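Side-chain contacts in tonb-dependent siderophore receptor (Acinetobacter baumannii, PDB 5FP1), which probably takes part in the first step of iron uptake, binding iron-chelating siderophores at the outer membrane, and may bind ferric enterobactin with micromolar affinity: residues G309-K313 with G314-H318; G378-S381 with D382-L386; T58-A61 with D62-T66; A492-V495 with G496-A499; S45-S48 with K49-E53. One frame throughout, in Å; residues are numbered along the deposited sequence.

Contact 1 (G309-K313 with G314-H318); sequences GNVGK and GLVWH
Two torsions bring Asn310 and Trp317 together: Asn310 turns CG away from its own carbonyl carbon (chi1 -55°), while Trp317 holds CG opposite its backbone N (chi1 177°). Asn310 ND2 then comes to lie 3.8 Å from Trp317 CB, with the amide and indole planes steeply inclined to each other. The amide is fixed at its nitrogen, which donates to Asp305 OD1 and Ser381 O. At its oxygen, Asn310 OD1 receives a weak bond of 3.1 Å from Lys313 NZ, whose stronger partner is Asp382 O. Behind this polar end, a short 3-10 turn over 310-312 is closed by backbone bonds. Asn310 O is shared by two amides, accepting from Lys313 N at 2.8 Å and from Leu315 N at 3.0 Å. Gly314 N donates to Val311 O at 3.1 Å, and the positive phi of Gly314 turns the chain out of the 3-10 segment. The turn thus leads directly into strand 315-341 of the barrel, where Val316 packs on Pro304 of neighbouring strand 284-304 and pairs through its backbone with Thr392 of strand 391-393.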
loop_
_atom_site.group_PDB
_atom_site.type_symbol
_atom_site.label_atom_id
_atom_site.label_comp_id
_atom_site.label_asym_id
_atom_site.label_seq_id
_atom_site.Cartn_x
_atom_site.Cartn_y
_atom_site.Cartn_z
ATOM N N GLY A 309 3.241 -26.034 17.101
ATOM C CA GLY A 309 4.166 -27.165 17.100
ATOM C C GLY A 309 3.665 -28.391 16.329
ATOM O O GLY A 309 4.348 -29.393 16.255
ATOM N N ASN A 310 2.463 -28.332 15.765
ATOM C CA ASN A 310 1.939 -29.490 15.058
ATOM C C ASN A 310 2.701 -29.757 13.802
ATOM O O ASN A 310 2.740 -30.900 13.334
ATOM C CB ASN A 310 0.423 -29.397 14.783
ATOM C CG ASN A 310 -0.364 -29.156 16.036
ATOM O OD1 ASN A 310 -0.366 -29.970 16.964
ATOM N ND2 ASN A 310 -1.018 -28.020 16.092
ATOM N N VAL A 311 3.355 -28.731 13.283
ATOM C CA VAL A 311 4.173 -28.871 12.093
ATOM C C VAL A 311 5.252 -29.973 12.257
ATOM O O VAL A 311 5.574 -30.674 11.312
ATOM C CB VAL A 311 4.825 -27.529 11.717
ATOM C CG1 VAL A 311 5.903 -27.704 10.669
ATOM C CG2 VAL A 311 3.752 -26.548 11.239
ATOM N N GLY A 312 5.803 -30.068 13.454
ATOM C CA GLY A 312 6.825 -31.054 13.776
ATOM C C GLY A 312 6.258 -32.458 13.906
ATOM O O GLY A 312 7.028 -33.417 13.999
ATOM N N LYS A 313 4.927 -32.575 13.853
ATOM C CA LYS A 313 4.270 -33.896 13.779
ATOM C C LYS A 313 3.495 -34.100 12.477
ATOM O O LYS A 313 2.666 -35.011 12.337
ATOM C CB LYS A 313 3.453 -34.143 15.045
ATOM C CG LYS A 313 2.236 -33.312 15.211
ATOM C CD LYS A 313 1.744 -33.357 16.658
ATOM C CE LYS A 313 0.276 -32.954 16.712
ATOM N NZ LYS A 313 -0.283 -32.834 18.082
ATOM N N GLY A 314 3.844 -33.276 11.493
ATOM C CA GLY A 314 3.328 -33.374 10.138
ATOM C C GLY A 314 1.882 -32.910 9.964
ATOM O O GLY A 314 1.220 -33.288 8.997
ATOM N N LEU A 315 1.422 -32.064 10.874
ATOM C CA LEU A 315 0.059 -31.554 10.848
ATOM C C LEU A 315 0.035 -30.003 10.936
ATOM O O LEU A 315 0.986 -29.371 11.388
ATOM C CB LEU A 315 -0.750 -32.176 11.993
ATOM C CG LEU A 315 -0.972 -33.712 11.902
ATOM C CD1 LEU A 315 -1.577 -34.218 13.202
ATOM C CD2 LEU A 315 -1.827 -34.053 10.703
ATOM N N VAL A 316 -1.068 -29.415 10.484
ATOM C CA VAL A 316 -1.300 -27.970 10.548
ATOM C C VAL A 316 -2.694 -27.698 11.042
ATOM O O VAL A 316 -3.680 -28.129 10.418
ATOM C CB VAL A 316 -1.141 -27.324 9.147
ATOM C CG1 VAL A 316 -1.537 -25.830 9.149
ATOM C CG2 VAL A 316 0.265 -27.482 8.665
ATOM N N TRP A 317 -2.777 -26.958 12.145
ATOM C CA TRP A 317 -4.030 -26.527 12.741
ATOM C C TRP A 317 -4.556 -25.280 12.030
ATOM O O TRP A 317 -3.805 -24.335 11.830
ATOM C CB TRP A 317 -3.815 -26.180 14.205
ATOM C CG TRP A 317 -5.016 -25.651 14.923
ATOM C CD1 TRP A 317 -6.243 -26.228 15.000
ATOM C CD2 TRP A 317 -5.098 -24.446 15.700
ATOM N NE1 TRP A 317 -7.092 -25.453 15.750
ATOM C CE2 TRP A 317 -6.416 -24.351 16.191
ATOM C CE3 TRP A 317 -4.186 -23.454 16.043
ATOM C CZ2 TRP A 317 -6.840 -23.306 17.011
ATOM C CZ3 TRP A 317 -4.616 -22.406 16.862
ATOM C CH2 TRP A 317 -5.926 -22.347 17.328
ATOM N N HIS A 318 -5.827 -25.298 11.636
ATOM C CA HIS A 318 -6.432 -24.173 10.913
ATOM C C HIS A 318 -6.869 -23.048 11.879
ATOM O O HIS A 318 -8.060 -22.820 12.045
ATOM C CB HIS A 318 -7.698 -24.582 10.156
ATOM C CG HIS A 318 -7.505 -25.592 9.067
ATOM N ND1 HIS A 318 -6.771 -25.342 7.923
ATOM C CD2 HIS A 318 -8.033 -26.834 8.909
ATOM C CE1 HIS A 318 -6.842 -26.393 7.119
ATOM N NE2 HIS A 318 -7.597 -27.313 7.697
#

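Contact 2 (G378-S381 with D382-L386)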
loop_
_atom_site.group_PDB
_atom_site.type_symbol
_atom_site.label_atom_id
_atom_site.label_comp_id
_atom_site.label_asym_id
_atom_site.label_seq_id
_atom_site.Cartn_x
_atom_site.Cartn_y
_atom_site.Cartn_z
ATOM N N GLY A 378 -10.349 -21.186 17.563
ATOM C CA GLY A 378 -10.539 -22.496 16.976
ATOM C C GLY A 378 -10.552 -23.646 17.964
ATOM O O GLY A 378 -10.304 -23.455 19.145
ATOM N N PHE A 379 -10.823 -24.844 17.461
ATOM C CA PHE A 379 -10.862 -26.043 18.298
ATOM C C PHE A 379 -9.731 -27.011 17.939
ATOM O O PHE A 379 -9.218 -27.017 16.803
ATOM C CB PHE A 379 -12.237 -26.726 18.154
ATOM C CG PHE A 379 -13.408 -25.835 18.489
ATOM C CD1 PHE A 379 -13.571 -25.319 19.764
ATOM C CD2 PHE A 379 -14.363 -25.533 17.527
ATOM C CE1 PHE A 379 -14.640 -24.489 20.061
ATOM C CE2 PHE A 379 -15.443 -24.724 17.828
ATOM C CZ PHE A 379 -15.580 -24.197 19.086
ATOM N N TYR A 380 -9.336 -27.824 18.915
ATOM C CA TYR A 380 -8.351 -28.893 18.730
ATOM C C TYR A 380 -7.019 -28.370 18.214
ATOM O O TYR A 380 -6.460 -28.909 17.266
ATOM C CB TYR A 380 -8.875 -29.985 17.795
ATOM C CG TYR A 380 -10.196 -30.518 18.254
ATOM C CD1 TYR A 380 -10.298 -31.222 19.442
ATOM C CD2 TYR A 380 -11.352 -30.277 17.537
ATOM C CE1 TYR A 380 -11.521 -31.682 19.893
ATOM C CE2 TYR A 380 -12.578 -30.721 17.986
ATOM C CZ TYR A 380 -12.645 -31.432 19.156
ATOM O OH TYR A 380 -13.848 -31.874 19.588
ATOM N N SER A 381 -6.505 -27.335 18.849
ATOM C CA SER A 381 -5.240 -26.758 18.432
ATOM C C SER A 381 -4.063 -27.713 18.652
ATOM O O SER A 381 -2.964 -27.470 18.159
ATOM C CB SER A 381 -5.000 -25.462 19.155
ATOM O OG SER A 381 -4.799 -25.677 20.516
ATOM N N ASP A 382 -4.297 -28.788 19.397
ATOM C CA ASP A 382 -3.314 -29.858 19.541
ATOM C C ASP A 382 -3.533 -31.037 18.574
ATOM O O ASP A 382 -2.827 -32.059 18.653
ATOM C CB ASP A 382 -3.289 -30.372 20.988
ATOM C CG ASP A 382 -4.595 -31.052 21.394
ATOM O OD1 ASP A 382 -5.552 -31.131 20.595
ATOM O OD2 ASP A 382 -4.676 -31.503 22.544
ATOM N N CYS A 383 -4.467 -30.884 17.644
ATOM C CA CYS A 383 -4.735 -31.886 16.606
ATOM C C CYS A 383 -5.033 -33.289 17.181
ATOM O O CYS A 383 -4.742 -34.307 16.557
ATOM C CB CYS A 383 -3.604 -31.922 15.572
ATOM S SG CYS A 383 -3.355 -30.328 14.735
ATOM N N SER A 384 -5.654 -33.324 18.352
ATOM C CA SER A 384 -5.941 -34.595 19.038
ATOM C C SER A 384 -7.169 -35.289 18.462
ATOM O O SER A 384 -7.372 -36.472 18.657
ATOM C CB SER A 384 -6.169 -34.331 20.537
ATOM O OG SER A 384 -7.212 -33.395 20.737
ATOM N N ASP A 385 -8.001 -34.550 17.754
ATOM C CA ASP A 385 -9.249 -35.092 17.227
ATOM C C ASP A 385 -9.504 -34.419 15.887
ATOM O O ASP A 385 -9.684 -33.205 15.830
ATOM C CB ASP A 385 -10.372 -34.802 18.223
ATOM C CG ASP A 385 -11.724 -35.372 17.805
ATOM O OD1 ASP A 385 -11.928 -35.715 16.630
ATOM O OD2 ASP A 385 -12.612 -35.435 18.676
ATOM N N LEU A 386 -9.497 -35.200 14.809
ATOM C CA LEU A 386 -9.674 -34.652 13.471
ATOM C C LEU A 386 -11.085 -34.856 12.919
ATOM O O LEU A 386 -11.347 -34.592 11.748
ATOM C CB LEU A 386 -8.625 -35.219 12.515
ATOM C CG LEU A 386 -7.344 -34.374 12.421
ATOM C CD1 LEU A 386 -6.730 -34.139 13.771
ATOM C CD2 LEU A 386 -6.322 -34.980 11.471
#
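Tyr380 and Asp385 meet through a CH-pi contact: Asp385 CB sits over one face of the phenol ring, 4.0 Å from its centroid and displaced toward the rim. The two side chains run alongside each other in the same direction, with ring and carboxylate planes 44° apart, and Asp385 OD2 lies 3.9 Å from Tyr380 OH. The other carboxylate oxygen, Asp385 OD1, is hydrogen-bonded to Ser387. The backbone of the same aspartate adds to the ring's surroundings, Asp385 O lying over a face 3.7 Å from Tyr380 CG.

Among the backbone bonds, Cys383 N donates to Tyr380 O at 2.8 Å and closes a type I beta turn from Tyr380 to Cys383.

Bonds to the Asp382 carboxylate form a third group. Asp382 swings this carboxylate between its own N and carbonyl carbon (chi1 66°), where OD1 takes two donors from one residue: Ser384 N at 3.1 Å, which makes an Asx turn overlapping the beta turn, and Ser384 OG at 2.8 Å, a bond between side chains. Both reach OD1 from the same face of the carboxylate, the hydroxyl on the syn side and the amide from farther above the plane.

The covalent link comes from Cys383, whose disulfide to Cys391 ties this irregular loop to strand 391-393, while Ser381 rests against Trp317 and Cys383 against Leu315, both on barrel strand 315-341.

Contact 3 (T58-A61 with D62-T66); sequences TTLA and DALRT
Thr59 OG1 accepts a nearly straight hydrogen bond of 3.1 Å from Asp62 N, and Thr59 O takes Ala63 N at 2.9 Å. The Thr59 hydroxyl sits between its backbone N and carbonyl carbon (chi1 66°), a torsion that brings OG1 to the amide of Asp62. A water joins the aspartate to the residue before the cap: it donates to Asp62 OD2 at 2.6 Å and accepts from Thr58 N at 2.8 Å. The bond to OG1 makes Thr59 the N-cap of helix 60-63, a short helix of the plug domain that fills the barrel of a TonB-dependent receptor. The next bond runs from Leu64 N to Leu60 O at 2.9 Å, and Thr66 OG1 returns to Ala63 O at 2.8 Å, close to the direction of that carbonyl, adding a side-chain donor where Thr66 N also bonds. On the apolar side Leu60 and Leu64, one turn apart, meet with CG of the first 3.9 Å from CD1 of the second, and Leu60 also leans on Asp83 and Arg109. Beyond the helix Thr66 O is hydrogen-bonded to Thr627 OG1 on barrel strand 624-635, and Thr58 and Thr59 touch Arg200 on strand 197-209.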
loop_
_atom_site.group_PDB
_atom_site.type_symbol
_atom_site.label_atom_id
_atom_site.label_comp_id
_atom_site.label_asym_id
_atom_site.label_seq_id
_atom_site.Cartn_x
_atom_site.Cartn_y
_atom_site.Cartn_z
ATOM N N THR A 58 -2.741 -6.050 -11.839
ATOM C CA THR A 58 -4.152 -5.850 -11.597
ATOM C C THR A 58 -4.476 -5.351 -10.187
ATOM O O THR A 58 -5.581 -4.879 -9.936
ATOM C CB THR A 58 -4.945 -7.131 -11.852
ATOM O OG1 THR A 58 -4.617 -8.094 -10.856
ATOM C CG2 THR A 58 -4.647 -7.693 -13.280
ATOM N N THR A 59 -3.514 -5.452 -9.282
ATOM C CA THR A 59 -3.700 -4.968 -7.915
ATOM C C THR A 59 -2.535 -4.047 -7.541
ATOM O O THR A 59 -1.420 -4.172 -8.065
ATOM C CB THR A 59 -3.734 -6.132 -6.919
ATOM O OG1 THR A 59 -2.456 -6.773 -6.889
ATOM C CG2 THR A 59 -4.807 -7.170 -7.280
ATOM N N LEU A 60 -2.787 -3.132 -6.620
ATOM C CA LEU A 60 -1.720 -2.314 -6.069
ATOM C C LEU A 60 -0.581 -3.163 -5.520
ATOM O O LEU A 60 0.589 -2.853 -5.734
ATOM C CB LEU A 60 -2.263 -1.405 -4.958
ATOM C CG LEU A 60 -1.193 -0.584 -4.217
ATOM C CD1 LEU A 60 -0.559 0.412 -5.185
ATOM C CD2 LEU A 60 -1.757 0.150 -3.011
ATOM N N ALA A 61 -0.919 -4.234 -4.799
ATOM C CA ALA A 61 0.091 -5.066 -4.179
ATOM C C ALA A 61 1.067 -5.578 -5.255
ATOM O O ALA A 61 2.292 -5.499 -5.096
ATOM C CB ALA A 61 -0.561 -6.224 -3.457
ATOM N N ASP A 62 0.518 -6.067 -6.368
ATOM C CA ASP A 62 1.355 -6.534 -7.468
ATOM C C ASP A 62 2.168 -5.375 -8.071
ATOM O O ASP A 62 3.360 -5.520 -8.328
ATOM C CB ASP A 62 0.512 -7.219 -8.550
ATOM C CG ASP A 62 -0.001 -8.577 -8.108
ATOM O OD1 ASP A 62 0.548 -9.159 -7.174
ATOM O OD2 ASP A 62 -0.982 -9.053 -8.665
ATOM N N ALA A 63 1.519 -4.229 -8.269
ATOM C CA ALA A 63 2.173 -3.077 -8.835
ATOM C C ALA A 63 3.399 -2.647 -8.057
ATOM O O ALA A 63 4.386 -2.187 -8.640
ATOM C CB ALA A 63 1.202 -1.922 -8.965
ATOM N N LEU A 64 3.313 -2.744 -6.736
ATOM C CA LEU A 64 4.375 -2.300 -5.856
ATOM C C LEU A 64 5.641 -3.136 -5.967
ATOM O O LEU A 64 6.709 -2.697 -5.533
ATOM C CB LEU A 64 3.869 -2.288 -4.399
ATOM C CG LEU A 64 2.881 -1.152 -4.127
ATOM C CD1 LEU A 64 2.297 -1.328 -2.729
ATOM C CD2 LEU A 64 3.543 0.209 -4.283
ATOM N N ARG A 65 5.541 -4.328 -6.545
ATOM C CA ARG A 65 6.738 -5.142 -6.766
ATOM C C ARG A 65 7.757 -4.409 -7.647
ATOM O O ARG A 65 8.940 -4.729 -7.596
ATOM C CB ARG A 65 6.404 -6.501 -7.405
ATOM C CG ARG A 65 6.293 -6.489 -8.927
ATOM C CD ARG A 65 6.075 -7.887 -9.483
ATOM N NE ARG A 65 5.988 -7.864 -10.934
ATOM C CZ ARG A 65 4.868 -8.105 -11.611
ATOM N NH1 ARG A 65 3.752 -8.415 -10.970
ATOM N NH2 ARG A 65 4.878 -8.051 -12.918
ATOM N N THR A 66 7.297 -3.461 -8.452
ATOM C CA THR A 66 8.197 -2.688 -9.340
ATOM C C THR A 66 9.001 -1.631 -8.631
ATOM O O THR A 66 9.875 -1.010 -9.257
ATOM C CB THR A 66 7.445 -1.964 -10.473
ATOM O OG1 THR A 66 6.545 -0.959 -9.941
ATOM C CG2 THR A 66 6.691 -2.945 -11.307
HETATM O O HOH W 1 -1.435 -8.462 -11.182
#

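Contact 4 (A492-V495 with G496-A499); sequences ASPV and GLNA
Two consecutive beta turns carry the chain off the end of barrel strand 482-493: a type II turn from Pro494 to Leu497, then a type I turn from Gly496 to Ala499. Gly496 belongs to both. In the first turn it holds the third position, where the positive phi of 85° suits a residue without a side chain, and in the second it supplies the carbonyl, Gly496 O, that Ala499 N reaches at 3.0 Å. The bond across the type II turn is looser. Leu497 N stands 3.4 Å from Pro494 O and makes only a weak hydrogen bond, bent to 136° at the hydrogen.

Side chains also meet across the turn. Leu497 sets CG opposite its backbone N (chi1 -177°) and folds back along the turn, bringing CD2 to 3.6 Å from Ser493 OG. Its other methyl, Leu497 CD1, approaches the pyrrolidine ring of Pro494 at CG, 4.4 Å away, while Leu497 CB lies 3.4 Å from Pro494 O. One leucine side chain therefore leans on two successive residues at the strand exit.

All the touching residues are buried. Pro494 and Leu497 both pack on Phe444 of strand 433-450 and on Ala130 of the plug, Ala492 pairs through its backbone with Gly131, and Ser493 pairs with Glu518 of strand 518-531, which sets the turns where plug and barrel wall meet.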
loop_
_atom_site.group_PDB
_atom_site.type_symbol
_atom_site.label_atom_id
_atom_site.label_comp_id
_atom_site.label_asym_id
_atom_site.label_seq_id
_atom_site.Cartn_x
_atom_site.Cartn_y
_atom_site.Cartn_z
ATOM N N ALA A 492 4.629 12.946 12.355
ATOM C CA ALA A 492 4.042 12.612 13.645
ATOM C C ALA A 492 2.929 11.569 13.399
ATOM O O ALA A 492 2.219 11.626 12.380
ATOM C CB ALA A 492 3.471 13.856 14.311
ATOM N N SER A 493 2.825 10.605 14.310
ATOM C CA SER A 493 1.883 9.475 14.171
ATOM C C SER A 493 1.194 9.247 15.511
ATOM O O SER A 493 1.806 8.733 16.456
ATOM C CB SER A 493 2.602 8.198 13.693
ATOM O OG SER A 493 1.664 7.148 13.367
ATOM N N PRO A 494 -0.050 9.704 15.627
ATOM C CA PRO A 494 -0.765 9.627 16.897
ATOM C C PRO A 494 -1.286 8.225 17.167
ATOM O O PRO A 494 -1.501 7.437 16.237
ATOM C CB PRO A 494 -1.935 10.592 16.695
ATOM C CG PRO A 494 -2.216 10.520 15.226
ATOM C CD PRO A 494 -0.868 10.335 14.573
ATOM N N VAL A 495 -1.466 7.886 18.435
ATOM C CA VAL A 495 -2.102 6.617 18.774
ATOM C C VAL A 495 -3.542 6.652 18.260
ATOM O O VAL A 495 -4.184 7.689 18.251
ATOM C CB VAL A 495 -2.068 6.316 20.290
ATOM C CG1 VAL A 495 -3.002 7.233 21.031
ATOM C CG2 VAL A 495 -2.428 4.865 20.559
ATOM N N GLY A 496 -4.016 5.503 17.807
ATOM C CA GLY A 496 -5.363 5.347 17.224
ATOM C C GLY A 496 -5.459 5.692 15.743
ATOM O O GLY A 496 -6.540 5.754 15.187
ATOM N N LEU A 497 -4.322 5.944 15.099
ATOM C CA LEU A 497 -4.330 6.348 13.693
ATOM C C LEU A 497 -4.997 5.331 12.755
ATOM O O LEU A 497 -5.478 5.704 11.683
ATOM C CB LEU A 497 -2.900 6.631 13.226
ATOM C CG LEU A 497 -2.778 7.132 11.783
ATOM C CD1 LEU A 497 -3.519 8.454 11.610
ATOM C CD2 LEU A 497 -1.322 7.260 11.394
ATOM N N ASN A 498 -5.027 4.051 13.121
ATOM C CA ASN A 498 -5.645 3.059 12.239
ATOM C C ASN A 498 -7.176 3.184 12.178
ATOM O O ASN A 498 -7.844 2.498 11.397
ATOM C CB ASN A 498 -5.212 1.631 12.604
ATOM C CG ASN A 498 -5.670 1.169 13.997
ATOM O OD1 ASN A 498 -6.626 1.678 14.571
ATOM N ND2 ASN A 498 -5.002 0.141 14.508
ATOM N N ALA A 499 -7.725 4.034 13.049
ATOM C CA ALA A 499 -9.167 4.390 13.042
ATOM C C ALA A 499 -10.031 3.187 13.320
ATOM O O ALA A 499 -11.202 3.129 12.908
ATOM C CB ALA A 499 -9.577 5.017 11.719
#

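Contact 5 (S45-S48 with K49-E53)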
loop_
_atom_site.group_PDB
_atom_site.type_symbol
_atom_site.label_atom_id
_atom_site.label_comp_id
_atom_site.label_asym_id
_atom_site.label_seq_id
_atom_site.Cartn_x
_atom_site.Cartn_y
_atom_site.Cartn_z
ATOM N N SER A 45 8.728 8.175 -6.528
ATOM C CA SER A 45 8.700 7.241 -7.657
ATOM C C SER A 45 7.279 7.185 -8.205
ATOM O O SER A 45 6.308 7.079 -7.445
ATOM C CB SER A 45 9.080 5.831 -7.237
ATOM O OG SER A 45 10.455 5.739 -6.888
ATOM N N VAL A 46 7.152 7.174 -9.516
ATOM C CA VAL A 46 5.830 7.029 -10.138
ATOM C C VAL A 46 5.751 5.727 -10.907
ATOM O O VAL A 46 6.579 5.443 -11.774
ATOM C CB VAL A 46 5.503 8.219 -11.041
ATOM C CG1 VAL A 46 4.119 8.049 -11.673
ATOM C CG2 VAL A 46 5.558 9.509 -10.244
ATOM N N ILE A 47 4.802 4.887 -10.527
ATOM C CA ILE A 47 4.490 3.704 -11.298
ATOM C C ILE A 47 3.618 4.164 -12.464
ATOM O O ILE A 47 2.433 4.452 -12.308
ATOM C CB ILE A 47 3.754 2.645 -10.464
ATOM C CG1 ILE A 47 4.539 2.324 -9.205
ATOM C CG2 ILE A 47 3.594 1.382 -11.286
ATOM C CD1 ILE A 47 3.811 1.378 -8.260
ATOM N N SER A 48 4.223 4.283 -13.641
ATOM C CA SER A 48 3.576 4.978 -14.748
ATOM C C SER A 48 2.472 4.148 -15.418
ATOM O O SER A 48 2.440 2.926 -15.323
ATOM C CB SER A 48 4.617 5.354 -15.793
ATOM O OG SER A 48 5.147 4.193 -16.392
ATOM N N LYS A 49 1.602 4.839 -16.128
ATOM C CA LYS A 49 0.581 4.234 -16.984
ATOM C C LYS A 49 1.182 3.173 -17.887
ATOM O O LYS A 49 0.659 2.051 -17.981
ATOM C CB LYS A 49 -0.092 5.320 -17.808
ATOM C CG LYS A 49 -1.219 4.850 -18.713
ATOM C CD LYS A 49 -1.821 6.056 -19.424
ATOM C CE LYS A 49 -3.150 5.760 -20.099
ATOM N NZ LYS A 49 -2.934 4.994 -21.335
ATOM N N GLN A 50 2.305 3.481 -18.518
ATOM C CA GLN A 50 2.863 2.530 -19.479
ATOM C C GLN A 50 3.412 1.300 -18.780
ATOM O O GLN A 50 3.298 0.190 -19.295
ATOM C CB GLN A 50 3.949 3.165 -20.364
ATOM C CG GLN A 50 4.400 2.253 -21.515
ATOM C CD GLN A 50 3.273 1.928 -22.467
ATOM O OE1 GLN A 50 2.581 2.823 -22.943
ATOM N NE2 GLN A 50 3.048 0.648 -22.709
ATOM N N LEU A 51 4.025 1.489 -17.621
ATOM C CA LEU A 51 4.505 0.353 -16.856
ATOM C C LEU A 51 3.341 -0.534 -16.434
ATOM O O LEU A 51 3.431 -1.763 -16.502
ATOM C CB LEU A 51 5.317 0.806 -15.640
ATOM C CG LEU A 51 5.965 -0.287 -14.786
ATOM C CD1 LEU A 51 6.953 -1.132 -15.581
ATOM C CD2 LEU A 51 6.709 0.324 -13.611
ATOM N N ILE A 52 2.254 0.088 -16.015
ATOM C CA ILE A 52 1.050 -0.633 -15.603
ATOM C C ILE A 52 0.511 -1.451 -16.798
ATOM O O ILE A 52 0.199 -2.637 -16.678
ATOM C CB ILE A 52 -0.000 0.335 -15.038
ATOM C CG1 ILE A 52 0.481 0.890 -13.665
ATOM C CG2 ILE A 52 -1.346 -0.363 -14.893
ATOM C CD1 ILE A 52 -0.305 2.080 -13.187
ATOM N N GLU A 53 0.467 -0.836 -17.970
ATOM C CA GLU A 53 0.046 -1.560 -19.184
ATOM C C GLU A 53 0.975 -2.689 -19.607
ATOM O O GLU A 53 0.518 -3.768 -19.961
ATOM C CB GLU A 53 -0.197 -0.560 -20.334
ATOM C CG GLU A 53 -1.528 0.149 -20.103
ATOM C CD GLU A 53 -1.821 1.290 -21.060
ATOM O OE1 GLU A 53 -1.182 1.361 -22.138
ATOM O OE2 GLU A 53 -2.704 2.116 -20.708
#
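Ser48 OG accepts from Leu51 N at 3.2 Å, a nearly straight bond that marks Ser48 as the N-cap of helix 49-55 in the plug domain. The hydroxyl reaches that amide because it stands between its own N and carbonyl carbon (chi1 67°), and it also comes within 3.5 Å of Leu51 CB. The same residue opens the regular helical bonding: Ser48 O takes Ile52 N at 2.9 Å, with Ile52 CG1 3.3 Å from the same oxygen. Ser48 thus serves the first turn with both its side chain and its carbonyl.

The apolar part of the contact comes from the residue just before the cap. Ile47 extends its CG2 branch into the angle between two helix side chains, 4.0 Å from Leu51 CD2 and 3.9 Å from Ile52 CG1, crossing Ile52 at about a right angle. The directions of strand 43-47 and the helix differ by 46° here.

Farther out, Ile47 is set in place by backbone bonding to Val117 of the adjacent strand 114-121, Ile52 rests on Met111, and Glu53 O accepts from Gln681 of barrel strand 678-685. On the helix itself Lys49, bent at its last torsion, reaches one turn ahead, where its NZ forms a salt bridge of 3.0 Å with Glu53 OE2 on the syn side of the carboxylate.

Overall arrangement
From the N terminus the contacts follow in series, none nesting within or crossing another, and each is a local turn or cap. Contact 5 turns a plug strand into helix 49-55, and contact 3 starts the next helix; their centres lie about 10 Å apart, where Ile47 packs against Ala63, Leu64 and Thr66, and Leu51 against Thr66. Far along the chain, contact 1 closes the loop leading into strand 315-341, and contact 2 shapes a later loop that folds back onto it. Contact 4 comes last, where strand 482-493 leaves the barrel wall beside the plug. It stands about 37 Å from contact 1, centre to centre, and about 26 Å from contact 3.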